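Local coordinates for DUF4785 domain-containing protein (Legionella pneumophila subsp. pneumophila, PDB 4KH9) that is of unknown function but binds calcium ions and is built from three domains, two of them in the E-set (immunoglobulin-like) clan, at residues Ile183-Asp188 and Val244-Gly249. Residues are numbered along the deposited sequence; the frame is centred on the assembly and turned at random.
Sequences ISLHND and VQTEYG
Leu185 reaches across the core of the central domain and overlaps the methyl of Thr246 and, more loosely, CG1 of Val244. The domain belongs to the E-set clan, and the contact is consistent with the two layers of an immunoglobulin-like beta sandwich meeting face to face, with strand 178-186 in one and strand 238-248 in the other. The axes of the two short strand segments come within 9.4 Å of each other, and their N-to-C directions differ by 36°. Alternate residues of each strand turn inward, Ile183 and Leu185 against Val244 and Thr246.

All the touching groups are methyls, and all four residues are buried. CD2 of Leu185 meets CG2 of Thr246 at 3.9 Å, and the two side chains approach at a slant. The same CD2 lies 4.4 Å from Val244 CG1. With CG anti to the backbone N (chi1 -174°), Leu185 carries CD2 onto strand 238-248. Thr246 divides its two branches: the methyl faces Leu185, while OG1 is hydrogen-bonded to the carbonyl O of Asp193. The polar branch of this buried residue thus has its partner outside the apolar contact.

Leu164 and Ala199 also pack on Ile183, and Val197 on Val244. The calcium-site residues Asp196 and Asp198 lie on the neighbouring strand 196-202, with the Asp198 side chain about 7 Å from that of Val244. Farther back along both strands, the side chains of Ile183 and Val244 lie past one another, pointing opposite ways, with their CG2 methyls 4.0 Å apart.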
ATOM      1  N   ILE A 183       5.549 -12.064  -7.063  1.00 29.85           N
ATOM      2  CA  ILE A 183       4.304 -12.729  -6.659  1.00 28.89           C
ATOM      3  C   ILE A 183       4.601 -14.222  -6.596  1.00 32.54           C
ATOM      4  O   ILE A 183       4.972 -14.817  -7.604  1.00 29.10           O
ATOM      5  CB  ILE A 183       3.165 -12.366  -7.685  1.00 30.47           C
ATOM      6  CG1 ILE A 183       2.935 -10.837  -7.757  1.00 29.36           C
ATOM      7  CG2 ILE A 183       1.850 -13.128  -7.376  1.00 31.01           C
ATOM      8  CD1 ILE A 183       2.490 -10.287  -9.190  1.00 37.51           C
ATOM      9  N   SER A 184       4.453 -14.817  -5.407  1.00 29.34           N
ATOM     10  CA  SER A 184       4.777 -16.235  -5.199  1.00 28.91           C
ATOM     11  C   SER A 184       3.683 -16.965  -4.451  1.00 32.63           C
ATOM     12  O   SER A 184       3.117 -16.435  -3.504  1.00 29.89           O
ATOM     13  CB  SER A 184       6.078 -16.393  -4.416  1.00 30.16           C
ATOM     14  OG  SER A 184       6.982 -15.336  -4.676  1.00 47.19           O
ATOM     15  N   LEU A 185       3.395 -18.185  -4.890  1.00 29.86           N
ATOM     16  CA  LEU A 185       2.421 -19.042  -4.244  1.00 29.06           C
ATOM     17  C   LEU A 185       3.172 -20.143  -3.503  1.00 35.45           C
ATOM     18  O   LEU A 185       3.912 -20.901  -4.130  1.00 34.58           O
ATOM     19  CB  LEU A 185       1.416 -19.622  -5.257  1.00 28.14           C
ATOM     20  CG  LEU A 185       0.248 -20.436  -4.635  1.00 30.86           C
ATOM     21  CD1 LEU A 185      -0.644 -19.544  -3.754  1.00 29.62           C
ATOM     22  CD2 LEU A 185      -0.595 -21.082  -5.717  1.00 34.05           C
ATOM     23  N   HIS A 186       2.962 -20.242  -2.172  1.00 34.56           N
ATOM     24  CA  HIS A 186       3.674 -21.209  -1.342  1.00 35.85           C
ATOM     25  C   HIS A 186       2.776 -22.157  -0.539  1.00 41.10           C
ATOM     26  O   HIS A 186       1.671 -21.810  -0.117  1.00 38.10           O
ATOM     27  CB  HIS A 186       4.564 -20.473  -0.328  1.00 37.51           C
ATOM     28  CG  HIS A 186       5.596 -19.564  -0.931  1.00 42.14           C
ATOM     29  ND1 HIS A 186       6.742 -20.069  -1.532  1.00 45.19           N
ATOM     30  CD2 HIS A 186       5.650 -18.212  -0.959  1.00 43.82           C
ATOM     31  CE1 HIS A 186       7.435 -19.011  -1.919  1.00 44.45           C
ATOM     32  NE2 HIS A 186       6.828 -17.873  -1.570  1.00 44.22           N
ATOM     33  N   ASN A 187       3.348 -23.333  -0.254  1.00 39.45           N
ATOM     34  CA  ASN A 187       2.872 -24.444   0.573  1.00 39.84           C
ATOM     35  C   ASN A 187       4.119 -25.276   0.840  1.00 48.62           C
ATOM     36  O   ASN A 187       4.769 -25.679  -0.124  1.00 48.33           O
ATOM     37  CB  ASN A 187       1.744 -25.206  -0.134  1.00 39.03           C
ATOM     38  CG  ASN A 187       1.193 -26.371   0.647  1.00 65.71           C
ATOM     39  OD1 ASN A 187       1.864 -27.386   0.856  1.00 66.27           O
ATOM     40  ND2 ASN A 187      -0.062 -26.280   1.037  1.00 53.90           N
ATOM     41  N   ASP A 188       4.529 -25.474   2.109  1.00 50.00           N
ATOM     42  CA  ASP A 188       5.798 -26.178   2.370  1.00 52.20           C
ATOM     43  C   ASP A 188       5.742 -27.716   2.077  1.00 59.67           C
ATOM     44  O   ASP A 188       6.777 -28.379   2.163  1.00 61.69           O
ATOM     45  CB  ASP A 188       6.305 -25.923   3.800  1.00 55.20           C
ATOM     46  CG  ASP A 188       5.462 -26.425   4.954  1.00 73.26           C
ATOM     47  OD1 ASP A 188       4.260 -26.734   4.734  1.00 74.60           O
ATOM     48  OD2 ASP A 188       5.988 -26.466   6.093  1.00 81.38           O
ATOM     49  N   VAL A 244      -4.505 -14.834  -8.041  1.00 25.32           N
ATOM     50  CA  VAL A 244      -3.897 -16.043  -8.568  1.00 26.81           C
ATOM     51  C   VAL A 244      -4.898 -17.236  -8.433  1.00 33.95           C
ATOM     52  O   VAL A 244      -5.532 -17.420  -7.374  1.00 32.59           O
ATOM     53  CB  VAL A 244      -2.579 -16.296  -7.798  1.00 32.48           C
ATOM     54  CG1 VAL A 244      -1.987 -17.661  -8.101  1.00 33.83           C
ATOM     55  CG2 VAL A 244      -1.550 -15.187  -8.076  1.00 32.27           C
ATOM     56  N   GLN A 245      -4.983 -18.061  -9.479  1.00 30.87           N
ATOM     57  CA  GLN A 245      -5.760 -19.288  -9.394  1.00 32.27           C
ATOM     58  C   GLN A 245      -5.006 -20.451 -10.056  1.00 39.90           C
ATOM     59  O   GLN A 245      -4.444 -20.284 -11.125  1.00 38.04           O
ATOM     60  CB  GLN A 245      -7.165 -19.163  -9.990  1.00 32.99           C
ATOM     61  CG  GLN A 245      -7.996 -20.405  -9.656  1.00 42.95           C
ATOM     62  CD  GLN A 245      -9.451 -20.295  -9.938  1.00 53.52           C
ATOM     63  OE1 GLN A 245     -10.156 -19.467  -9.377  1.00 53.32           O
ATOM     64  NE2 GLN A 245      -9.957 -21.232 -10.699  1.00 50.97           N
ATOM     65  N   THR A 246      -4.963 -21.607  -9.390  1.00 40.09           N
ATOM     66  CA  THR A 246      -4.405 -22.829  -9.964  1.00 41.66           C
ATOM     67  C   THR A 246      -5.234 -24.001  -9.414  1.00 46.57           C
ATOM     68  O   THR A 246      -6.214 -23.782  -8.700  1.00 44.64           O
ATOM     69  CB  THR A 246      -2.887 -22.976  -9.764  1.00 49.69           C
ATOM     70  OG1 THR A 246      -2.447 -24.067 -10.577  1.00 51.82           O
ATOM     71  CG2 THR A 246      -2.478 -23.204  -8.322  1.00 46.51           C
ATOM     72  N   GLU A 247      -4.888 -25.224  -9.826  1.00 46.72           N
ATOM     73  CA  GLU A 247      -5.563 -26.443  -9.399  1.00 48.66           C
ATOM     74  C   GLU A 247      -4.533 -27.467  -9.019  1.00 56.21           C
ATOM     75  O   GLU A 247      -3.522 -27.612  -9.705  1.00 56.40           O
ATOM     76  CB  GLU A 247      -6.519 -27.017 -10.474  1.00 50.77           C
ATOM     77  CG  GLU A 247      -7.598 -26.071 -10.996  1.00 64.78           C
ATOM     78  CD  GLU A 247      -7.149 -25.114 -12.091  1.00 95.68           C
ATOM     79  OE1 GLU A 247      -6.746 -25.596 -13.175  1.00100.50           O
ATOM     80  OE2 GLU A 247      -7.219 -23.881 -11.875  1.00 86.35           O
ATOM     81  N   TYR A 248      -4.767 -28.155  -7.910  1.00 55.47           N
ATOM     82  CA  TYR A 248      -3.895 -29.228  -7.470  1.00 56.55           C
ATOM     83  C   TYR A 248      -4.796 -30.401  -7.138  1.00 61.41           C
ATOM     84  O   TYR A 248      -5.462 -30.418  -6.096  1.00 59.50           O
ATOM     85  CB  TYR A 248      -2.968 -28.815  -6.322  1.00 58.10           C
ATOM     86  CG  TYR A 248      -1.952 -29.888  -6.014  1.00 61.36           C
ATOM     87  CD1 TYR A 248      -0.817 -30.052  -6.809  1.00 64.06           C
ATOM     88  CD2 TYR A 248      -2.134 -30.763  -4.946  1.00 62.14           C
ATOM     89  CE1 TYR A 248       0.103 -31.068  -6.552  1.00 66.12           C
ATOM     90  CE2 TYR A 248      -1.215 -31.773  -4.673  1.00 63.60           C
ATOM     91  CZ  TYR A 248      -0.096 -31.920  -5.476  1.00 72.75           C
ATOM     92  OH  TYR A 248       0.812 -32.907  -5.193  1.00 76.57           O
ATOM     93  N   GLY A 249      -4.860 -31.322  -8.099  1.00 59.36           N
ATOM     94  CA  GLY A 249      -5.726 -32.486  -8.065  1.00 59.79           C
ATOM     95  C   GLY A 249      -7.133 -32.028  -8.371  1.00 63.47           C
ATOM     96  O   GLY A 249      -7.375 -31.420  -9.418  1.00 63.34           O
TER